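Side-chain contact in class II aldolase/adducin N-terminal domain-containing protein (Thermoplasma acidophilum, PDB 3M4R), which is of unknown function but binds zinc through its N-terminal class II aldolase/adducin-type domain and is probably an oxidoreductase of the short-chain dehydrogenase family: residues D14-E19 with P124-M129. Residues are numbered along the deposited sequence; the frame is centred on the assembly and turned at random.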
ATOM      1  N   ASP A  14     -15.561   6.187 -12.660  1.00 34.06           N
ATOM      2  CA  ASP A  14     -15.741   7.620 -12.950  1.00 34.10           C
ATOM      3  C   ASP A  14     -14.519   8.447 -12.580  1.00 33.41           C
ATOM      4  O   ASP A  14     -14.366   9.566 -13.068  1.00 32.77           O
ATOM      5  CB  ASP A  14     -16.955   8.218 -12.210  1.00 34.74           C
ATOM      6  CG  ASP A  14     -18.298   7.531 -12.571  1.00 38.11           C
ATOM      7  OD1 ASP A  14     -18.521   7.075 -13.735  1.00 40.66           O
ATOM      8  OD2 ASP A  14     -19.152   7.454 -11.658  1.00 43.03           O
ATOM      9  N   SER A  15     -13.680   7.920 -11.685  1.00 31.88           N
ATOM     10  CA  SER A  15     -12.572   8.686 -11.113  1.00 30.53           C
ATOM     11  C   SER A  15     -11.542   7.757 -10.479  1.00 29.08           C
ATOM     12  O   SER A  15     -11.832   6.594 -10.172  1.00 28.01           O
ATOM     13  CB  SER A  15     -13.061   9.684 -10.053  1.00 31.07           C
ATOM     14  OG  SER A  15     -13.385   9.055  -8.818  1.00 31.82           O
ATOM     15  N   ASP A  16     -10.338   8.290 -10.270  1.00 27.74           N
ATOM     16  CA  ASP A  16      -9.299   7.583  -9.569  1.00 27.04           C
ATOM     17  C   ASP A  16      -9.730   7.153  -8.179  1.00 26.77           C
ATOM     18  O   ASP A  16      -9.423   6.053  -7.766  1.00 24.28           O
ATOM     19  CB  ASP A  16      -8.046   8.444  -9.452  1.00 26.92           C
ATOM     20  CG  ASP A  16      -7.323   8.581 -10.790  1.00 28.32           C
ATOM     21  OD1 ASP A  16      -7.610   7.773 -11.712  1.00 22.74           O
ATOM     22  OD2 ASP A  16      -6.484   9.492 -10.922  1.00 24.54           O
ATOM     23  N   ILE A  17     -10.418   8.023  -7.455  1.00 25.99           N
ATOM     24  CA  ILE A  17     -10.876   7.641  -6.119  1.00 26.33           C
ATOM     25  C   ILE A  17     -11.894   6.473  -6.169  1.00 25.92           C
ATOM     26  O   ILE A  17     -11.835   5.548  -5.354  1.00 25.71           O
ATOM     27  CB  ILE A  17     -11.369   8.873  -5.323  1.00 26.16           C
ATOM     28  CG1 ILE A  17     -10.141   9.719  -4.874  1.00 27.50           C
ATOM     29  CG2 ILE A  17     -12.171   8.435  -4.088  1.00 25.64           C
ATOM     30  CD1 ILE A  17     -10.470  11.200  -4.400  1.00 31.99           C
ATOM     31  N   ASP A  18     -12.826   6.510  -7.104  1.00 25.91           N
ATOM     32  CA  ASP A  18     -13.760   5.384  -7.263  1.00 26.67           C
ATOM     33  C   ASP A  18     -13.001   4.080  -7.492  1.00 25.47           C
ATOM     34  O   ASP A  18     -13.365   3.039  -6.942  1.00 23.73           O
ATOM     35  CB  ASP A  18     -14.775   5.590  -8.405  1.00 27.76           C
ATOM     36  CG  ASP A  18     -15.717   6.771  -8.172  1.00 31.73           C
ATOM     37  OD1 ASP A  18     -15.981   7.111  -7.015  1.00 37.16           O
ATOM     38  OD2 ASP A  18     -16.209   7.361  -9.162  1.00 39.11           O
ATOM     39  N   GLU A  19     -11.948   4.133  -8.301  1.00 24.62           N
ATOM     40  CA  GLU A  19     -11.145   2.927  -8.574  1.00 24.41           C
ATOM     41  C   GLU A  19     -10.430   2.380  -7.324  1.00 23.59           C
ATOM     42  O   GLU A  19     -10.499   1.201  -7.053  1.00 23.58           O
ATOM     43  CB  GLU A  19     -10.118   3.194  -9.683  1.00 24.02           C
ATOM     44  CG  GLU A  19      -9.290   1.947 -10.066  1.00 23.80           C
ATOM     45  CD  GLU A  19      -8.596   2.118 -11.420  1.00 24.49           C
ATOM     46  OE1 GLU A  19      -8.810   3.147 -12.050  1.00 23.16           O
ATOM     47  OE2 GLU A  19      -7.810   1.263 -11.840  1.00 23.62           O
ATOM     48  N   PRO A 124       6.834   4.236  -7.042  1.00 27.25           N
ATOM     49  CA  PRO A 124       6.436   5.081  -8.145  1.00 27.93           C
ATOM     50  C   PRO A 124       5.503   4.374  -9.107  1.00 28.49           C
ATOM     51  O   PRO A 124       5.835   4.234 -10.323  1.00 29.90           O
ATOM     52  CB  PRO A 124       7.781   5.365  -8.845  1.00 28.85           C
ATOM     53  CG  PRO A 124       8.533   4.116  -8.664  1.00 27.56           C
ATOM     54  CD  PRO A 124       8.192   3.702  -7.241  1.00 27.75           C
ATOM     55  N   TYR A 125       4.393   3.903  -8.568  1.00 26.67           N
ATOM     56  CA  TYR A 125       3.293   3.378  -9.330  1.00 25.82           C
ATOM     57  C   TYR A 125       2.033   4.106  -8.873  1.00 25.02           C
ATOM     58  O   TYR A 125       1.904   4.537  -7.702  1.00 23.32           O
ATOM     59  CB  TYR A 125       3.139   1.869  -9.095  1.00 26.93           C
ATOM     60  CG  TYR A 125       3.797   0.927 -10.120  1.00 28.13           C
ATOM     61  CD1 TYR A 125       3.302   0.831 -11.420  1.00 33.34           C
ATOM     62  CD2 TYR A 125       4.860   0.089  -9.760  1.00 31.63           C
ATOM     63  CE1 TYR A 125       3.880  -0.030 -12.386  1.00 33.90           C
ATOM     64  CE2 TYR A 125       5.436  -0.820 -10.689  1.00 32.78           C
ATOM     65  CZ  TYR A 125       4.946  -0.865 -12.018  1.00 35.33           C
ATOM     66  OH  TYR A 125       5.486  -1.732 -12.975  1.00 36.85           O
ATOM     67  N   LYS A 126       1.107   4.292  -9.803  1.00 24.05           N
ATOM     68  CA  LYS A 126      -0.114   5.030  -9.506  1.00 24.28           C
ATOM     69  C   LYS A 126      -0.888   4.402  -8.333  1.00 24.04           C
ATOM     70  O   LYS A 126      -1.330   5.125  -7.420  1.00 25.08           O
ATOM     71  CB  LYS A 126      -0.981   5.155 -10.755  1.00 24.00           C
ATOM     72  CG  LYS A 126      -2.170   6.054 -10.641  1.00 25.16           C
ATOM     73  CD  LYS A 126      -2.839   6.232 -11.983  1.00 24.80           C
ATOM     74  CE  LYS A 126      -4.179   6.976 -11.828  1.00 24.52           C
ATOM     75  NZ  LYS A 126      -3.993   8.450 -11.588  1.00 24.85           N
ATOM     76  N   PHE A 127      -1.082   3.093  -8.368  1.00 23.03           N
ATOM     77  CA  PHE A 127      -1.835   2.387  -7.317  1.00 22.81           C
ATOM     78  C   PHE A 127      -0.877   1.526  -6.499  1.00 22.37           C
ATOM     79  O   PHE A 127      -0.018   0.864  -7.042  1.00 22.25           O
ATOM     80  CB  PHE A 127      -2.929   1.447  -7.923  1.00 22.59           C
ATOM     81  CG  PHE A 127      -4.086   2.175  -8.523  1.00 25.16           C
ATOM     82  CD1 PHE A 127      -3.990   2.723  -9.820  1.00 22.81           C
ATOM     83  CD2 PHE A 127      -5.275   2.320  -7.816  1.00 23.41           C
ATOM     84  CE1 PHE A 127      -5.050   3.396 -10.384  1.00 22.75           C
ATOM     85  CE2 PHE A 127      -6.355   3.029  -8.392  1.00 21.95           C
ATOM     86  CZ  PHE A 127      -6.235   3.554  -9.665  1.00 23.47           C
ATOM     87  N   VAL A 128      -1.055   1.520  -5.183  1.00 22.99           N
ATOM     88  CA  VAL A 128      -0.283   0.700  -4.272  1.00 21.58           C
ATOM     89  C   VAL A 128      -1.270   0.089  -3.275  1.00 22.55           C
ATOM     90  O   VAL A 128      -2.185   0.761  -2.764  1.00 20.93           O
ATOM     91  CB  VAL A 128       0.747   1.543  -3.499  1.00 22.00           C
ATOM     92  CG1 VAL A 128       1.505   0.690  -2.490  1.00 19.43           C
ATOM     93  CG2 VAL A 128       1.729   2.257  -4.459  1.00 20.75           C
HETATM   94  N   MSE A 129      -1.047  -1.185  -2.963  1.00 23.47           N
HETATM   95  CA  MSE A 129      -1.860  -1.909  -2.000  1.00 23.62           C
HETATM   96  C   MSE A 129      -0.966  -2.618  -1.002  1.00 23.70           C
HETATM   97  O   MSE A 129       0.012  -3.273  -1.369  1.00 23.13           O
HETATM   98  CB  MSE A 129      -2.709  -2.927  -2.747  1.00 24.42           C
HETATM   99  CG  MSE A 129      -3.728  -2.238  -3.629  1.00 28.40           C
HETATM  100 SE   MSE A 129      -4.807  -3.597  -4.526  1.00 34.85          SE
HETATM  101  CE  MSE A 129      -5.821  -2.308  -5.547  1.00 32.15           C
TER
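Glu-19 lays its CG and carboxylate against the outer end of the Phe-127 ring, the two side chains running at about a right angle to each other. The glutamate chain is extended beyond CG: Glu-19 CD lies 3.3 Å from Phe-127 CZ, and Glu-19 CG is 3.5 Å from Phe-127 CE2. Carboxylate and ring planes are 34° apart. Having CG anti to the backbone N carries the Glu-19 chain from the first turn of helix 16-28 to the ring, and its OE2 accepts a hydrogen bond from Gly-197 N, which helps hold the carboxylate at the ring end.

One turn back, Asp-16 and Lys-126 form a salt bridge, also crossing at roughly a right angle. Lys-126 NZ donates to Asp-16 OD2 at 2.8 Å, reaching it from above the carboxylate, 53° out of plane, while Lys-126 CE lies 3.5 Å from Asp-16 OD1. A bend at the last torsion of the lysine (chi4 76°) turns the ammonium out of its otherwise extended chain. Lys-44 O also bonds this ammonium, and Asp-16 OD2 is also hydrogen-bonded to Thr-45 OG1. With alanine at Asp-16 the carboxylate goes, which is likely to leave Lys-126 with Lys-44 O but no counter-charge here, and Thr-45 OG1 without this partner.

Ser-15 is the N-cap of helix 16-28, its OG accepting from Asp-18 N at 3.1 Å; Asp-16 and Glu-19 project from this capped first turn. The contact joins that helix to the domain's central mixed sheet at strand 127-131, which carries the zinc ligand His-130, its side chain about 11 Å from that of Phe-127. The strand lies between antiparallel neighbours 40-48 and 189-194; Phe-127 packs on Val-43 of the former, and Glu-19 reaches the start of helix 197-215.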